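PDB 2V57: TETR family transcriptional repressor LFRR from Mycobacterium smegmatis, which represses transcription of the lfrRA operon by binding directly to the promoter region upstream of lfrR, as a TetR family regulator. Local coordinates for residues 87-90 and 91-95; 174-177 and 178-182. All blocks are in the same frame, centred on the assembly; numbering follows the deposited sequence.

Interaction 1 of 2, residues 87-90 and 91-95; sequences AALR and RVVES
Two successive turns of helix 85-97, a helix of the drug-responsive, non-DNA-binding part of this TetR-type repressor, meet where Arg-91 folds back over Ala-87 and Ala-88 and Glu-94 crosses the aliphatic part of Arg-90 at a slant. Four i to i+4 backbone bonds join the turns; that from Glu-94 N to Arg-90 O measures 2.9 Å and is nearly straight at 171°. Arg-91 bends at chi3 (-57°), which turns its guanidinium back along the helix: Ala-88 CA lies against one face, toward the rim, and NH2 comes within 3.6 Å of Ala-88 CB. The small methyl groups of the two alanines let the flat group lie close to the backbone. Its N-H groups look elsewhere, NE to the carbonyl oxygen of Ala-78 and NH2 to those of Asp-79 and Ser-82, so the arginine ties the helix to the chain just before it.

On another side, Arg-90 and Glu-94 meet through carbon rather than charge. Glu-94 OE2 stands 3.7 Å from Arg-90 CG but 4.4 Å from Arg-90 NH1, and the guanidinium and carboxylate planes are 83° apart. Arg-90 instead sends NH2 to Asp-174 in a salt bridge. The buried side is apolar: Leu-89 CD1 only just meets Val-93 CG2, at 4.5 Å, and Val-93 packs on Phe-152 and Met-156 of helix 147-164. Glu-94 therefore probably offers Arg-90 electrostatic support without a direct bond, leaving the guanidinium committed to the neighbouring helix, while the NE and NH2 donors of Arg-91 are taken up by backbone carbonyl groups.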
ATOM      1  N   ALA B  87      11.991  15.235  17.902  1.00 33.76           N
ATOM      2  CA  ALA B  87      12.816  14.061  18.151  1.00 32.17           C
ATOM      3  C   ALA B  87      11.960  12.848  18.493  1.00 31.36           C
ATOM      4  O   ALA B  87      12.291  11.726  18.098  1.00 27.27           O
ATOM      5  CB  ALA B  87      13.822  14.333  19.256  1.00 32.50           C
ATOM      6  N   ALA B  88      10.870  13.065  19.233  1.00 26.12           N
ATOM      7  CA  ALA B  88       9.967  11.962  19.565  1.00 27.38           C
ATOM      8  C   ALA B  88       9.331  11.384  18.310  1.00 29.04           C
ATOM      9  O   ALA B  88       9.291  10.166  18.138  1.00 24.78           O
ATOM     10  CB  ALA B  88       8.899  12.405  20.568  1.00 30.19           C
ATOM     11  N   LEU B  89       8.857  12.258  17.420  1.00 32.72           N
ATOM     12  CA  LEU B  89       8.261  11.816  16.161  1.00 28.89           C
ATOM     13  C   LEU B  89       9.293  11.047  15.336  1.00 24.60           C
ATOM     14  O   LEU B  89       8.975  10.028  14.732  1.00 22.19           O
ATOM     15  CB  LEU B  89       7.703  13.003  15.363  1.00 27.90           C
ATOM     16  CG  LEU B  89       7.047  12.679  14.015  1.00 30.53           C
ATOM     17  CD1 LEU B  89       5.947  11.625  14.167  1.00 30.44           C
ATOM     18  CD2 LEU B  89       6.519  13.951  13.315  1.00 28.60           C
ATOM     19  N   ARG B  90      10.532  11.533  15.314  1.00 25.15           N
ATOM     20  CA  ARG B  90      11.590  10.812  14.617  1.00 28.02           C
ATOM     21  C   ARG B  90      11.779   9.394  15.177  1.00 24.08           C
ATOM     22  O   ARG B  90      11.903   8.434  14.408  1.00 20.85           O
ATOM     23  CB  ARG B  90      12.913  11.574  14.658  1.00 32.81           C
ATOM     24  CG  ARG B  90      14.065  10.788  14.047  1.00 37.79           C
ATOM     25  CD  ARG B  90      15.337  11.631  13.965  1.00 44.46           C
ATOM     26  NE  ARG B  90      15.204  12.629  12.913  1.00 52.43           N
ATOM     27  CZ  ARG B  90      15.729  12.497  11.699  1.00 49.52           C
ATOM     28  NH1 ARG B  90      16.441  11.419  11.401  1.00 48.87           N
ATOM     29  NH2 ARG B  90      15.541  13.446  10.794  1.00 49.32           N
ATOM     30  N   ARG B  91      11.782   9.251  16.498  1.00 23.38           N
ATOM     31  CA  ARG B  91      11.895   7.925  17.106  1.00 21.68           C
ATOM     32  C   ARG B  91      10.742   7.008  16.672  1.00 23.96           C
ATOM     33  O   ARG B  91      10.943   5.821  16.406  1.00 23.10           O
ATOM     34  CB  ARG B  91      11.947   8.028  18.627  1.00 25.77           C
ATOM     35  CG  ARG B  91      13.216   8.670  19.167  1.00 27.52           C
ATOM     36  CD  ARG B  91      13.405   8.374  20.638  1.00 31.14           C
ATOM     37  NE  ARG B  91      12.275   8.814  21.451  1.00 24.31           N
ATOM     38  CZ  ARG B  91      12.135  10.053  21.917  1.00 30.79           C
ATOM     39  NH1 ARG B  91      13.054  10.967  21.639  1.00 29.05           N
ATOM     40  NH2 ARG B  91      11.086  10.388  22.666  1.00 28.43           N
ATOM     41  N   VAL B  92       9.539   7.566  16.592  1.00 22.90           N
ATOM     42  CA  VAL B  92       8.378   6.793  16.159  1.00 19.22           C
ATOM     43  C   VAL B  92       8.529   6.315  14.722  1.00 21.97           C
ATOM     44  O   VAL B  92       8.282   5.140  14.424  1.00 22.75           O
ATOM     45  CB  VAL B  92       7.074   7.587  16.335  1.00 23.54           C
ATOM     46  CG1 VAL B  92       5.930   6.935  15.561  1.00 22.01           C
ATOM     47  CG2 VAL B  92       6.744   7.703  17.834  1.00 24.73           C
ATOM     48  N   VAL B  93       8.928   7.225  13.834  1.00 17.24           N
ATOM     49  CA  VAL B  93       9.201   6.869  12.447  1.00 20.70           C
ATOM     50  C   VAL B  93      10.242   5.748  12.354  1.00 22.79           C
ATOM     51  O   VAL B  93      10.043   4.755  11.646  1.00 18.61           O
ATOM     52  CB  VAL B  93       9.681   8.091  11.621  1.00 23.57           C
ATOM     53  CG1 VAL B  93      10.149   7.642  10.233  1.00 21.14           C
ATOM     54  CG2 VAL B  93       8.551   9.147  11.494  1.00 19.43           C
ATOM     55  N   GLU B  94      11.354   5.909  13.068  1.00 20.78           N
ATOM     56  CA  GLU B  94      12.393   4.877  13.066  1.00 20.05           C
ATOM     57  C   GLU B  94      11.853   3.540  13.530  1.00 23.25           C
ATOM     58  O   GLU B  94      12.115   2.507  12.913  1.00 27.44           O
ATOM     59  CB  GLU B  94      13.571   5.297  13.956  1.00 24.39           C
ATOM     60  CG  GLU B  94      14.372   6.435  13.375  1.00 28.22           C
ATOM     61  CD  GLU B  94      15.300   7.074  14.384  1.00 41.80           C
ATOM     62  OE1 GLU B  94      15.113   6.858  15.599  1.00 45.23           O
ATOM     63  OE2 GLU B  94      16.219   7.805  13.964  1.00 46.87           O
ATOM     64  N   SER B  95      11.098   3.571  14.625  1.00 22.84           N
ATOM     65  CA  SER B  95      10.548   2.363  15.222  1.00 26.01           C
ATOM     66  C   SER B  95       9.727   1.571  14.207  1.00 26.72           C
ATOM     67  O   SER B  95       9.839   0.350  14.146  1.00 27.18           O
ATOM     68  CB  SER B  95       9.715   2.693  16.474  1.00 26.22           C
ATOM     69  OG  SER B  95       8.385   3.125  16.162  1.00 32.43           O
TER

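Interaction 2 of 2, residues 174-177 and 178-182; sequences DAIM and TSLTS
Thr-178, Ser-179 and Thr-181 each turn a hydroxyl back onto the carbonyl four residues earlier in helix 169-182, so that Asp-174 O, Ala-175 O and Met-177 O each accept two bonds, one from a backbone N-H and one from a side chain. Thr-178 OG1 and Thr-178 N both lie 2.9 Å from Asp-174 O and approach from opposite faces of the carbonyl plane. Ser-179 does the same at Ala-175 O, with OG at 3.0 Å and 39° out of that plane, above it rather than on a lone pair. This hydroxyl sits beside its own backbone N and over the preceding turn. Thr-181 reaches Met-177 O by another route: with chi1 at 65° its OG1 sits between the backbone N and the carbonyl carbon, and its CG2 comes to 3.3 Å from Met-177 O. The backbone bond here is longer, 3.2 Å from Thr-181 N, and more bent, at 142°.

The closely packed side is aliphatic. Ile-176 and Leu-180 run side by side and touch through CG2 and CD1 at 3.8 Å, branched side chains that face helix 147-164, where they meet Met-156 and Leu-155 respectively. The flank with Asp-174, Thr-178 and Thr-181 is looser and only partly buried. Short hydroxyl side chains suit Thr-178 and Thr-181 because they can bond to their own helix; Thr-178 also meets Tyr-143 of the second subunit, and Asp-174 OD1 is paired with Arg-90.

Helix 169-182 thus lies between several neighbours. Met-177 packs on Leu-89 and Val-93 of helix 85-97, while Ser-179 OG also bonds Trp-147 NE1 of the second subunit and Leu-180 packs on Ile-184 of that subunit, placing this helix in the dimer interface.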
ATOM      1  N   ASP B 174      14.913  11.016   7.447  1.00 25.01           N
ATOM      2  CA  ASP B 174      14.889  12.447   7.134  1.00 26.74           C
ATOM      3  C   ASP B 174      13.802  12.811   6.109  1.00 26.05           C
ATOM      4  O   ASP B 174      13.130  13.824   6.250  1.00 24.82           O
ATOM      5  CB  ASP B 174      16.236  12.918   6.587  1.00 27.87           C
ATOM      6  CG  ASP B 174      17.335  12.931   7.639  1.00 35.50           C
ATOM      7  OD1 ASP B 174      17.059  12.658   8.833  1.00 32.85           O
ATOM      8  OD2 ASP B 174      18.486  13.210   7.256  1.00 37.91           O
ATOM      9  N   ALA B 175      13.670  12.005   5.056  1.00 24.84           N
ATOM     10  CA  ALA B 175      12.704  12.291   3.998  1.00 24.11           C
ATOM     11  C   ALA B 175      11.279  12.134   4.501  1.00 22.18           C
ATOM     12  O   ALA B 175      10.416  12.972   4.226  1.00 22.46           O
ATOM     13  CB  ALA B 175      12.947  11.397   2.776  1.00 18.49           C
ATOM     14  N   ILE B 176      11.020  11.060   5.240  1.00 21.40           N
ATOM     15  CA  ILE B 176       9.690  10.879   5.793  1.00 18.74           C
ATOM     16  C   ILE B 176       9.377  12.056   6.717  1.00 24.16           C
ATOM     17  O   ILE B 176       8.303  12.646   6.632  1.00 22.70           O
ATOM     18  CB  ILE B 176       9.550   9.551   6.537  1.00 20.83           C
ATOM     19  CG1 ILE B 176       9.594   8.385   5.534  1.00 20.42           C
ATOM     20  CG2 ILE B 176       8.241   9.515   7.347  1.00 22.72           C
ATOM     21  CD1 ILE B 176       9.628   7.011   6.240  1.00 24.82           C
ATOM     22  N   MET B 177      10.323  12.418   7.578  1.00 21.47           N
ATOM     23  CA  MET B 177      10.097  13.543   8.498  1.00 25.42           C
ATOM     24  C   MET B 177       9.784  14.837   7.736  1.00 25.12           C
ATOM     25  O   MET B 177       8.847  15.563   8.080  1.00 22.72           O
ATOM     26  CB  MET B 177      11.290  13.751   9.441  1.00 26.22           C
ATOM     27  CG  MET B 177      11.419  12.713  10.527  1.00 26.37           C
ATOM     28  SD  MET B 177      10.040  12.751  11.697  1.00 26.81           S
ATOM     29  CE  MET B 177      10.288  14.335  12.517  1.00 24.86           C
ATOM     30  N   THR B 178      10.559  15.116   6.690  1.00 26.54           N
ATOM     31  CA  THR B 178      10.355  16.330   5.894  1.00 23.89           C
ATOM     32  C   THR B 178       9.013  16.309   5.153  1.00 26.61           C
ATOM     33  O   THR B 178       8.299  17.308   5.117  1.00 21.82           O
ATOM     34  CB  THR B 178      11.534  16.581   4.932  1.00 29.08           C
ATOM     35  OG1 THR B 178      12.753  16.607   5.683  1.00 30.77           O
ATOM     36  CG2 THR B 178      11.379  17.905   4.209  1.00 31.76           C
ATOM     37  N   SER B 179       8.653  15.157   4.595  1.00 24.29           N
ATOM     38  CA  SER B 179       7.363  15.003   3.935  1.00 24.44           C
ATOM     39  C   SER B 179       6.176  15.214   4.894  1.00 22.35           C
ATOM     40  O   SER B 179       5.177  15.829   4.518  1.00 25.45           O
ATOM     41  CB  SER B 179       7.272  13.619   3.289  1.00 20.02           C
ATOM     42  OG  SER B 179       8.218  13.506   2.251  1.00 27.94           O
ATOM     43  N   LEU B 180       6.275  14.690   6.116  1.00 24.13           N
ATOM     44  CA  LEU B 180       5.210  14.868   7.094  1.00 18.86           C
ATOM     45  C   LEU B 180       5.011  16.350   7.447  1.00 23.94           C
ATOM     46  O   LEU B 180       3.879  16.834   7.568  1.00 25.84           O
ATOM     47  CB  LEU B 180       5.504  14.063   8.380  1.00 20.04           C
ATOM     48  CG  LEU B 180       5.336  12.538   8.268  1.00 21.96           C
ATOM     49  CD1 LEU B 180       6.046  11.797   9.415  1.00 22.23           C
ATOM     50  CD2 LEU B 180       3.848  12.142   8.185  1.00 21.48           C
ATOM     51  N   THR B 181       6.119  17.067   7.594  1.00 20.13           N
ATOM     52  CA  THR B 181       6.079  18.406   8.173  1.00 20.90           C
ATOM     53  C   THR B 181       6.132  19.545   7.153  1.00 24.95           C
ATOM     54  O   THR B 181       6.016  20.714   7.535  1.00 25.48           O
ATOM     55  CB  THR B 181       7.251  18.606   9.171  1.00 31.34           C
ATOM     56  OG1 THR B 181       8.494  18.547   8.468  1.00 31.95           O
ATOM     57  CG2 THR B 181       7.244  17.513  10.245  1.00 28.68           C
ATOM     58  N   SER B 182       6.334  19.224   5.871  1.00 20.74           N
ATOM     59  CA  SER B 182       6.442  20.299   4.871  1.00 26.56           C
ATOM     60  C   SER B 182       6.052  19.951   3.441  1.00 26.70           C
ATOM     61  O   SER B 182       5.999  20.838   2.599  1.00 27.97           O
ATOM     62  CB  SER B 182       7.854  20.886   4.862  1.00 33.46           C
ATOM     63  OG  SER B 182       8.792  19.895   4.502  1.00 39.92           O
TER

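Interactions 1 and 2 lie on two adjacent helices, 85-97 and 169-182, with centres about 12 Å apart. A salt bridge joins them directly: Arg-90 NH2 is 2.6 Å from Asp-174 OD1. Beside it the thioether of Met-177 lies against helix 85-97, its SD 3.8 Å from Leu-89 CG and 3.9 Å from Val-93 CG2, a flexible side chain able to fit between branched ones. Both interactions reach the second subunit: interaction 1 through Leu-89 on Ile-185 of that subunit, interaction 2 through most of its residues. A charged pair and a sulphur contact thus couple interaction 1 to the dimer-forming helix of interaction 2.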